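PDB 6YP4: adenylate cyclase from Hippeastrum hybrid cultivar, which acts mainly as a triphosphatase of the CYTH family, despite its putative assignment as an adenylyl cyclase. Local coordinates for residues F25-H30 with V139-E144; L146-D151 with I163-T168. All blocks are in the same frame, centred on the assembly; numbering follows the deposited sequence.

From the N terminus, the chain passes through strand 2-9 and helix 12-22 before strand 26-39 begins; interaction 1 later pairs its start with the end of strand 127-141, closing a loop of 108 intervening residues. Interaction 2 opens just afterwards, a local beta hairpin of strands 147-155 and 158-166 with 11 residues between its segments. The two therefore follow in series, neither nested nor crossing, within one antiparallel sheet. They touch where strands 127-141 and 147-155 lie side by side, with Tyr-140 O close to Leu-148 N, and both reach the second subunit and the same nucleotide analogue, chain B.

Interaction 1. Residues F25-H30 with V139-E144; sequences FHLKTH and VYRWVE. With GCP (phosphomethylphosphonic acid guanylate ester), chain B.
A classic beta bulge marks this antiparallel pairing: Leu-27 and Lys-28 both face Val-139 at the edge of a nucleotide site shared between subunits. Val-139 O takes the N-H of Leu-27 at 2.8 Å and, more weakly, that of Lys-28, whose N is 3.4 Å from the same oxygen. In return Val-139 N donates to Lys-28 O at 2.7 Å, nearly straight at 171°. Beyond the bulge, which shifts the register by one residue, Arg-141 N reaches back to Phe-25 O over 3.2 Å.

His-26 and Tyr-140 lie on one face of the sheet, Lys-28 and Val-139 on the other. The imidazole directs its edge toward the tyrosine face in an offset edge-to-face pair, with His-26 CD2 3.9 Å from Tyr-140 CE2. Its rotation is fixed from two sides, since NE2 shares a hydrogen bond with Thr-29 OG1 and ND1 pairs with Glu-84 of the second subunit. At the far end the indole of Trp-142 stands edge-on to Phe-25, planes 88° apart, and its CD1 sits 3.9 Å above the centre of the phenyl ring.

On the opposite face, Lys-28 has CG between the backbone N and carbonyl carbon (chi1 59°), 3.8 Å from Val-139 CG2; the extended chain then carries CE past that methyl. Its NZ donates to the guanine O6 of the chain B nucleotide analogue at 3.1 Å. The guanidinium end of Arg-141 comes up obliquely against the methyl groups of Leu-27; its NH2 makes a salt bridge with Glu-83 of the second subunit, a magnesium-binding residue. Arg-52 and Lys-67 of that subunit also bond to this analogue. The pairing belongs to the antiparallel sheet of the CYTH triphosphate-tunnel fold, here contributing to a neighbouring subunit's nucleotide site.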
loop_
_atom_site.group_PDB
_atom_site.type_symbol
_atom_site.label_atom_id
_atom_site.label_comp_id
_atom_site.label_asym_id
_atom_site.label_seq_id
_atom_site.Cartn_x
_atom_site.Cartn_y
_atom_site.Cartn_z
ATOM N N PHE A 25 -9.184 12.058 5.152
ATOM C CA PHE A 25 -8.581 10.733 5.215
ATOM C C PHE A 25 -7.441 10.557 4.226
ATOM O O PHE A 25 -6.917 9.444 4.084
ATOM C CB PHE A 25 -9.659 9.671 4.998
ATOM C CG PHE A 25 -10.865 9.870 5.864
ATOM C CD1 PHE A 25 -10.882 9.402 7.173
ATOM C CD2 PHE A 25 -11.973 10.540 5.384
ATOM C CE1 PHE A 25 -11.987 9.603 7.981
ATOM C CE2 PHE A 25 -13.081 10.742 6.181
ATOM C CZ PHE A 25 -13.095 10.277 7.479
ATOM N N HIS A 26 -7.006 11.639 3.591
ATOM C CA HIS A 26 -6.094 11.543 2.466
ATOM C C HIS A 26 -4.714 11.068 2.907
ATOM O O HIS A 26 -4.117 11.622 3.840
ATOM C CB HIS A 26 -5.984 12.899 1.785
ATOM C CG HIS A 26 -5.030 12.909 0.638
ATOM N ND1 HIS A 26 -3.743 13.388 0.743
ATOM C CD2 HIS A 26 -5.181 12.502 -0.647
ATOM C CE1 HIS A 26 -3.141 13.278 -0.428
ATOM N NE2 HIS A 26 -3.991 12.735 -1.287
ATOM N N LEU A 27 -4.198 10.064 2.207
ATOM C CA LEU A 27 -2.863 9.526 2.431
ATOM C C LEU A 27 -1.869 9.923 1.352
ATOM O O LEU A 27 -0.743 10.295 1.672
ATOM C CB LEU A 27 -2.918 7.993 2.508
ATOM C CG LEU A 27 -1.574 7.273 2.667
ATOM C CD1 LEU A 27 -0.926 7.677 3.984
ATOM C CD2 LEU A 27 -1.714 5.768 2.603
ATOM N N LYS A 28 -2.239 9.854 0.071
ATOM C CA LYS A 28 -1.303 10.190 -0.993
ATOM C C LYS A 28 -2.071 10.289 -2.307
ATOM O O LYS A 28 -3.167 9.743 -2.441
ATOM C CB LYS A 28 -0.176 9.149 -1.120
ATOM C CG LYS A 28 -0.689 7.741 -1.418
ATOM C CD LYS A 28 0.419 6.691 -1.314
ATOM C CE LYS A 28 -0.106 5.303 -1.637
ATOM N NZ LYS A 28 0.983 4.323 -1.964
ATOM N N THR A 29 -1.472 10.977 -3.277
ATOM C CA THR A 29 -1.992 11.033 -4.646
ATOM C C THR A 29 -0.810 10.887 -5.596
ATOM O O THR A 29 0.195 11.583 -5.431
ATOM C CB THR A 29 -2.730 12.355 -4.914
ATOM O OG1 THR A 29 -3.804 12.486 -3.979
ATOM C CG2 THR A 29 -3.273 12.450 -6.409
ATOM N N HIS A 30 -0.927 9.985 -6.578
ATOM C CA HIS A 30 0.136 9.740 -7.539
ATOM C C HIS A 30 -0.419 9.547 -8.947
ATOM O O HIS A 30 -1.559 9.119 -9.136
ATOM C CB HIS A 30 0.959 8.516 -7.147
ATOM C CG HIS A 30 1.792 8.747 -5.923
ATOM N ND1 HIS A 30 3.035 9.339 -5.974
ATOM C CD2 HIS A 30 1.523 8.542 -4.612
ATOM C CE1 HIS A 30 3.514 9.451 -4.745
ATOM N NE2 HIS A 30 2.622 8.964 -3.903
ATOM N N VAL A 139 -5.374 8.144 -2.631
ATOM C CA VAL A 139 -5.507 7.028 -1.696
ATOM C C VAL A 139 -5.916 7.569 -0.336
ATOM O O VAL A 139 -5.378 8.582 0.123
ATOM C CB VAL A 139 -4.200 6.219 -1.564
ATOM C CG1 VAL A 139 -4.412 4.950 -0.721
ATOM C CG2 VAL A 139 -3.639 5.884 -2.927
ATOM N N TYR A 140 -6.836 6.858 0.325
ATOM C CA TYR A 140 -7.410 7.257 1.604
ATOM C C TYR A 140 -7.415 6.064 2.547
ATOM O O TYR A 140 -7.752 4.947 2.139
ATOM C CB TYR A 140 -8.859 7.788 1.423
ATOM C CG TYR A 140 -8.945 8.912 0.418
ATOM C CD1 TYR A 140 -9.102 8.658 -0.942
ATOM C CD2 TYR A 140 -8.808 10.234 0.829
ATOM C CE1 TYR A 140 -9.146 9.695 -1.856
ATOM C CE2 TYR A 140 -8.835 11.270 -0.067
ATOM C CZ TYR A 140 -9.026 10.998 -1.406
ATOM O OH TYR A 140 -9.039 12.043 -2.286
ATOM N N ARG A 141 -7.053 6.300 3.813
ATOM C CA ARG A 141 -7.272 5.329 4.886
ATOM C C ARG A 141 -8.544 5.729 5.633
ATOM O O ARG A 141 -8.581 6.773 6.297
ATOM C CB ARG A 141 -6.074 5.260 5.832
ATOM C CG ARG A 141 -6.306 4.313 6.983
ATOM C CD ARG A 141 -5.029 4.072 7.823
ATOM N NE ARG A 141 -3.936 3.492 7.049
ATOM C CZ ARG A 141 -2.859 4.173 6.667
ATOM N NH1 ARG A 141 -2.740 5.447 7.000
ATOM N NH2 ARG A 141 -1.902 3.588 5.960
ATOM N N TRP A 142 -9.586 4.894 5.529
ATOM C CA TRP A 142 -10.939 5.191 5.986
ATOM C C TRP A 142 -11.243 4.407 7.276
ATOM O O TRP A 142 -10.315 3.963 7.975
ATOM C CB TRP A 142 -11.910 4.887 4.833
ATOM C CG TRP A 142 -13.277 5.423 5.058
ATOM C CD1 TRP A 142 -13.596 6.634 5.586
ATOM C CD2 TRP A 142 -14.520 4.753 4.805
ATOM N NE1 TRP A 142 -14.959 6.769 5.665
ATOM C CE2 TRP A 142 -15.549 5.627 5.194
ATOM C CE3 TRP A 142 -14.861 3.503 4.277
ATOM C CZ2 TRP A 142 -16.903 5.296 5.069
ATOM C CZ3 TRP A 142 -16.210 3.172 4.165
ATOM C CH2 TRP A 142 -17.209 4.067 4.558
ATOM N N VAL A 143 -12.539 4.239 7.596
ATOM C CA VAL A 143 -12.918 3.517 8.812
ATOM C C VAL A 143 -12.339 2.093 8.801
ATOM O O VAL A 143 -12.187 1.456 7.749
ATOM C CB VAL A 143 -14.446 3.487 9.013
ATOM C CG1 VAL A 143 -15.037 4.892 8.913
ATOM C CG2 VAL A 143 -15.119 2.551 8.020
ATOM N N GLU A 144 -11.973 1.615 9.993
ATOM C CA GLU A 144 -11.369 0.296 10.205
ATOM C C GLU A 144 -10.109 0.086 9.375
ATOM O O GLU A 144 -9.754 -1.055 9.051
ATOM C CB GLU A 144 -12.369 -0.837 9.951
ATOM C CG GLU A 144 -13.675 -0.632 10.684
ATOM C CD GLU A 144 -14.642 -1.794 10.535
ATOM O OE1 GLU A 144 -15.868 -1.536 10.526
ATOM O OE2 GLU A 144 -14.176 -2.947 10.468
HETATM P PG GCP B . 4.534 -0.959 12.813
HETATM O O1G GCP B . 4.382 -2.297 13.472
HETATM O O2G GCP B . 5.927 -0.801 12.244
HETATM O O3G GCP B . 4.256 0.133 13.816
HETATM C C3B GCP B . 3.323 -0.864 11.448
HETATM P PB GCP B . 3.442 0.817 10.675
HETATM O O1B GCP B . 3.638 1.902 11.694
HETATM O O2B GCP B . 4.513 0.844 9.612
HETATM O O3A GCP B . 1.984 1.054 9.953
HETATM P PA GCP B . 1.807 2.289 8.884
HETATM O O1A GCP B . 0.466 2.935 9.185
HETATM O O2A GCP B . 2.925 3.279 9.135
HETATM O "O5'" GCP B . 1.912 1.706 7.303
HETATM C "C5'" GCP B . 1.872 0.302 7.090
HETATM C "C4'" GCP B . 0.452 -0.302 7.465
HETATM O "O4'" GCP B . -0.753 0.522 6.918
HETATM C "C3'" GCP B . 0.337 -1.457 6.930
HETATM O "O3'" GCP B . -0.258 -2.382 7.874
HETATM C "C2'" GCP B . -0.568 -1.274 5.531
HETATM O "O2'" GCP B . -1.515 -2.387 5.320
HETATM C "C1'" GCP B . -1.154 -0.140 5.556
HETATM N N9 GCP B . -0.683 0.707 4.389
HETATM C C8 GCP B . 0.304 1.596 4.548
HETATM N N7 GCP B . 0.530 2.212 3.373
HETATM C C5 GCP B . -0.325 1.697 2.476
HETATM C C6 GCP B . -0.530 1.961 1.124
HETATM O O6 GCP B . 0.127 2.780 0.572
HETATM N N1 GCP B . -1.467 1.294 0.448
HETATM C C2 GCP B . -2.221 0.355 1.082
HETATM N N2 GCP B . -3.213 -0.311 0.242
HETATM N N3 GCP B . -2.020 0.095 2.403
HETATM C C4 GCP B . -1.072 0.767 3.098
#

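Interaction 2. Residues L146-D151 with I163-T168. With GCP (phosphomethylphosphonic acid guanylate ester), chain C; GCP (phosphomethylphosphonic acid guanylate ester), chain B.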
loop_
_atom_site.group_PDB
_atom_site.type_symbol
_atom_site.label_atom_id
_atom_site.label_comp_id
_atom_site.label_asym_id
_atom_site.label_seq_id
_atom_site.Cartn_x
_atom_site.Cartn_y
_atom_site.Cartn_z
ATOM N N LEU A 146 -9.658 0.587 6.366
ATOM C CA LEU A 146 -9.929 0.320 4.959
ATOM C C LEU A 146 -9.286 1.384 4.080
ATOM O O LEU A 146 -9.289 2.574 4.413
ATOM C CB LEU A 146 -11.442 0.292 4.712
ATOM C CG LEU A 146 -12.241 -0.807 5.429
ATOM C CD1 LEU A 146 -13.748 -0.513 5.407
ATOM C CD2 LEU A 146 -11.925 -2.173 4.814
ATOM N N ILE A 147 -8.734 0.942 2.951
ATOM C CA ILE A 147 -8.026 1.794 2.003
ATOM C C ILE A 147 -8.950 2.027 0.816
ATOM O O ILE A 147 -9.343 1.069 0.139
ATOM C CB ILE A 147 -6.703 1.154 1.547
ATOM C CG1 ILE A 147 -5.738 0.963 2.737
ATOM C CG2 ILE A 147 -6.096 1.933 0.399
ATOM C CD1 ILE A 147 -5.215 2.264 3.278
ATOM N N LEU A 148 -9.290 3.288 0.566
ATOM C CA LEU A 148 -10.089 3.681 -0.596
ATOM C C LEU A 148 -9.196 4.301 -1.658
ATOM O O LEU A 148 -8.314 5.109 -1.346
ATOM C CB LEU A 148 -11.169 4.687 -0.203
ATOM C CG LEU A 148 -12.134 4.344 0.937
ATOM C CD1 LEU A 148 -13.012 5.544 1.229
ATOM C CD2 LEU A 148 -12.978 3.106 0.647
ATOM N N GLU A 149 -9.432 3.928 -2.922
ATOM C CA GLU A 149 -8.678 4.450 -4.056
ATOM C C GLU A 149 -9.653 5.124 -5.005
ATOM O O GLU A 149 -10.541 4.456 -5.550
ATOM C CB GLU A 149 -7.919 3.343 -4.786
ATOM C CG GLU A 149 -6.682 2.846 -4.059
ATOM C CD GLU A 149 -6.456 1.371 -4.286
ATOM O OE1 GLU A 149 -7.243 0.574 -3.744
ATOM O OE2 GLU A 149 -5.513 1.006 -5.020
ATOM N N LEU A 150 -9.501 6.435 -5.182
ATOM C CA LEU A 150 -10.362 7.243 -6.038
ATOM C C LEU A 150 -9.574 7.571 -7.299
ATOM O O LEU A 150 -8.534 8.238 -7.230
ATOM C CB LEU A 150 -10.787 8.511 -5.298
ATOM C CG LEU A 150 -11.763 9.477 -5.965
ATOM C CD1 LEU A 150 -13.147 8.837 -6.092
ATOM C CD2 LEU A 150 -11.848 10.788 -5.193
ATOM N N ASP A 151 -10.056 7.101 -8.446
ATOM C CA ASP A 151 -9.294 7.130 -9.682
ATOM C C ASP A 151 -9.896 8.122 -10.671
ATOM O O ASP A 151 -11.117 8.249 -10.780
ATOM C CB ASP A 151 -9.249 5.742 -10.336
ATOM C CG ASP A 151 -8.323 4.770 -9.618
ATOM O OD1 ASP A 151 -7.295 5.203 -9.011
ATOM O OD2 ASP A 151 -8.609 3.555 -9.707
ATOM N N ILE A 163 -14.294 4.663 -7.588
ATOM C CA ILE A 163 -13.752 4.448 -6.250
ATOM C C ILE A 163 -13.750 2.951 -5.965
ATOM O O ILE A 163 -14.692 2.238 -6.335
ATOM C CB ILE A 163 -14.526 5.240 -5.176
ATOM C CG1 ILE A 163 -13.801 5.087 -3.821
ATOM C CG2 ILE A 163 -15.973 4.791 -5.098
ATOM C CD1 ILE A 163 -13.880 6.298 -2.932
ATOM N N GLU A 164 -12.672 2.467 -5.333
ATOM C CA GLU A 164 -12.465 1.037 -5.146
ATOM C C GLU A 164 -11.887 0.775 -3.765
ATOM O O GLU A 164 -11.248 1.646 -3.177
ATOM C CB GLU A 164 -11.532 0.459 -6.209
ATOM C CG GLU A 164 -12.002 0.795 -7.617
ATOM C CD GLU A 164 -11.008 0.411 -8.675
ATOM O OE1 GLU A 164 -9.920 -0.097 -8.315
ATOM O OE2 GLU A 164 -11.315 0.630 -9.864
ATOM N N CYS A 165 -12.118 -0.448 -3.274
ATOM C CA CYS A 165 -11.703 -0.860 -1.934
ATOM C C CYS A 165 -11.397 -2.353 -1.919
ATOM O O CYS A 165 -12.290 -3.175 -2.143
ATOM C CB CYS A 165 -12.792 -0.532 -0.907
ATOM S SG CYS A 165 -12.277 -0.899 0.785
ATOM N N GLU A 166 -10.144 -2.704 -1.627
ATOM C CA GLU A 166 -9.744 -4.098 -1.471
ATOM C C GLU A 166 -10.103 -4.570 -0.069
ATOM O O GLU A 166 -9.808 -3.889 0.918
ATOM C CB GLU A 166 -8.238 -4.253 -1.719
ATOM C CG GLU A 166 -7.826 -5.542 -2.446
ATOM C CD GLU A 166 -7.638 -6.728 -1.510
ATOM O OE1 GLU A 166 -7.483 -6.498 -0.289
ATOM O OE2 GLU A 166 -7.639 -7.887 -1.998
ATOM N N THR A 167 -10.731 -5.736 0.024
ATOM C CA THR A 167 -11.228 -6.186 1.314
ATOM C C THR A 167 -11.359 -7.701 1.304
ATOM O O THR A 167 -11.446 -8.331 0.246
ATOM C CB THR A 167 -12.571 -5.528 1.634
ATOM O OG1 THR A 167 -13.071 -6.009 2.887
ATOM C CG2 THR A 167 -13.582 -5.836 0.520
ATOM N N THR A 168 -11.351 -8.279 2.504
ATOM C CA THR A 168 -11.677 -9.684 2.677
ATOM C C THR A 168 -13.142 -9.888 3.025
ATOM O O THR A 168 -13.588 -11.036 3.103
ATOM C CB THR A 168 -10.802 -10.320 3.769
ATOM O OG1 THR A 168 -11.146 -9.768 5.045
ATOM C CG2 THR A 168 -9.347 -10.066 3.492
HETATM P PG GCP C . -8.035 -1.516 -10.899
HETATM O O1G GCP C . -9.505 -1.323 -10.672
HETATM O O2G GCP C . -7.410 -0.246 -11.434
HETATM O O3G GCP C . -7.818 -2.651 -11.868
HETATM C C3B GCP C . -7.266 -1.923 -9.292
HETATM P PB GCP C . -5.462 -2.244 -9.571
HETATM O O1B GCP C . -5.207 -3.011 -10.836
HETATM O O2B GCP C . -4.674 -0.958 -9.524
HETATM O O3A GCP C . -5.001 -3.185 -8.304
HETATM P PA GCP C . -3.399 -3.415 -8.013
HETATM O O1A GCP C . -3.226 -4.885 -7.677
HETATM O O2A GCP C . -2.649 -3.083 -9.286
HETATM O "O5'" GCP C . -2.885 -2.393 -6.771
HETATM C "C5'" GCP C . -3.863 -1.709 -6.001
HETATM C "C4'" GCP C . -4.726 -2.718 -5.129
HETATM O "O4'" GCP C . -3.881 -3.796 -4.384
HETATM C "C3'" GCP C . -5.321 -2.065 -4.206
HETATM O "O3'" GCP C . -6.689 -2.527 -4.076
HETATM C "C2'" GCP C . -4.428 -2.256 -2.800
HETATM O "O2'" GCP C . -5.281 -2.415 -1.605
HETATM C "C1'" GCP C . -3.618 -3.232 -2.948
HETATM N N9 GCP C . -2.190 -2.737 -2.818
HETATM C C8 GCP C . -1.477 -2.424 -3.907
HETATM N N7 GCP C . -0.253 -2.016 -3.525
HETATM C C5 GCP C . -0.208 -2.074 -2.184
HETATM C C6 GCP C . 0.798 -1.771 -1.270
HETATM O O6 GCP C . 1.851 -1.382 -1.653
HETATM N N1 GCP C . 0.580 -1.921 0.036
HETATM C C2 GCP C . -0.628 -2.368 0.475
HETATM N N2 GCP C . -0.752 -2.492 1.926
HETATM N N3 GCP C . -1.613 -2.662 -0.416
HETATM C C4 GCP C . -1.401 -2.515 -1.746
HETATM P PG GCP B . 4.534 -0.959 12.813
HETATM O O1G GCP B . 4.382 -2.297 13.472
HETATM O O2G GCP B . 5.927 -0.801 12.244
HETATM O O3G GCP B . 4.256 0.133 13.816
HETATM C C3B GCP B . 3.323 -0.864 11.448
HETATM P PB GCP B . 3.442 0.817 10.675
HETATM O O1B GCP B . 3.638 1.902 11.694
HETATM O O2B GCP B . 4.513 0.844 9.612
HETATM O O3A GCP B . 1.984 1.054 9.953
HETATM P PA GCP B . 1.807 2.289 8.884
HETATM O O1A GCP B . 0.466 2.935 9.185
HETATM O O2A GCP B . 2.925 3.279 9.135
HETATM O "O5'" GCP B . 1.912 1.706 7.303
HETATM C "C5'" GCP B . 1.872 0.302 7.090
HETATM C "C4'" GCP B . 0.452 -0.302 7.465
HETATM O "O4'" GCP B . -0.753 0.522 6.918
HETATM C "C3'" GCP B . 0.337 -1.457 6.930
HETATM O "O3'" GCP B . -0.258 -2.382 7.874
HETATM C "C2'" GCP B . -0.568 -1.274 5.531
HETATM O "O2'" GCP B . -1.515 -2.387 5.320
HETATM C "C1'" GCP B . -1.154 -0.140 5.556
HETATM N N9 GCP B . -0.683 0.707 4.389
HETATM C C8 GCP B . 0.304 1.596 4.548
HETATM N N7 GCP B . 0.530 2.212 3.373
HETATM C C5 GCP B . -0.325 1.697 2.476
HETATM C C6 GCP B . -0.530 1.961 1.124
HETATM O O6 GCP B . 0.127 2.780 0.572
HETATM N N1 GCP B . -1.467 1.294 0.448
HETATM C C2 GCP B . -2.221 0.355 1.082
HETATM N N2 GCP B . -3.213 -0.311 0.242
HETATM N N3 GCP B . -2.020 0.095 2.403
HETATM C C4 GCP B . -1.072 0.767 3.098
HETATM O O HOH W 1 -8.626 -1.717 2.299
HETATM O O HOH W 2 -8.173 -0.667 -1.557
#
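Glu-164 and Asp-151 both turn CG anti to their carbonyl carbons (chi1 -53° and -74°). The glutamate chain is extended beyond CG, and the two side chains cross at about a right angle with their carboxylate planes 84° apart. Asp-151 OD2 and Glu-164 OE2 come within 4.0 Å of each other, a closeness of like charges that Lys-195 probably eases, since its NZ forms a salt bridge with both. Asp-151 OD1 is in turn anchored by Arg-137. The gamma-phosphonate oxygen O1G of the chain C analogue lies 2.7 Å from Glu-164 OE1 and 2.8 Å from Glu-164 OE2. An alanine in place of Glu-164 would probably leave Lys-195 without one of its acidic partners and the phosphonate without its close carboxylate neighbour.

The backbones beneath are locked at Glu-149 and Glu-164, an antiparallel hydrogen-bonded pair. Glu-149 N to Glu-164 O and Glu-164 N to Glu-149 O both measure 2.9 Å. Toward Ile-147 and Glu-166 water takes over: one molecule links Ile-147 N to Glu-166 O, a second Ile-147 O to Glu-166 N while also donating to Glu-149 OE1.

Glu-149, Glu-164 and Glu-166 thus line the nucleotide pocket from this beta hairpin, whose other face is apolar. There Leu-150 CD1 meets Ile-163 CB at 4.0 Å, and Leu-148 CD2 packs on Cys-165 CB. Helix 12-22 covers Leu-148, Leu-150 and Ile-163 through Leu-18 and Leu-22, while Val-173 of helix 170-183 rests on Leu-146, Cys-165 and Thr-167. Strand 127-141 flanks the hairpin on the 147-155 side and strand 2-9 on the 158-166 side.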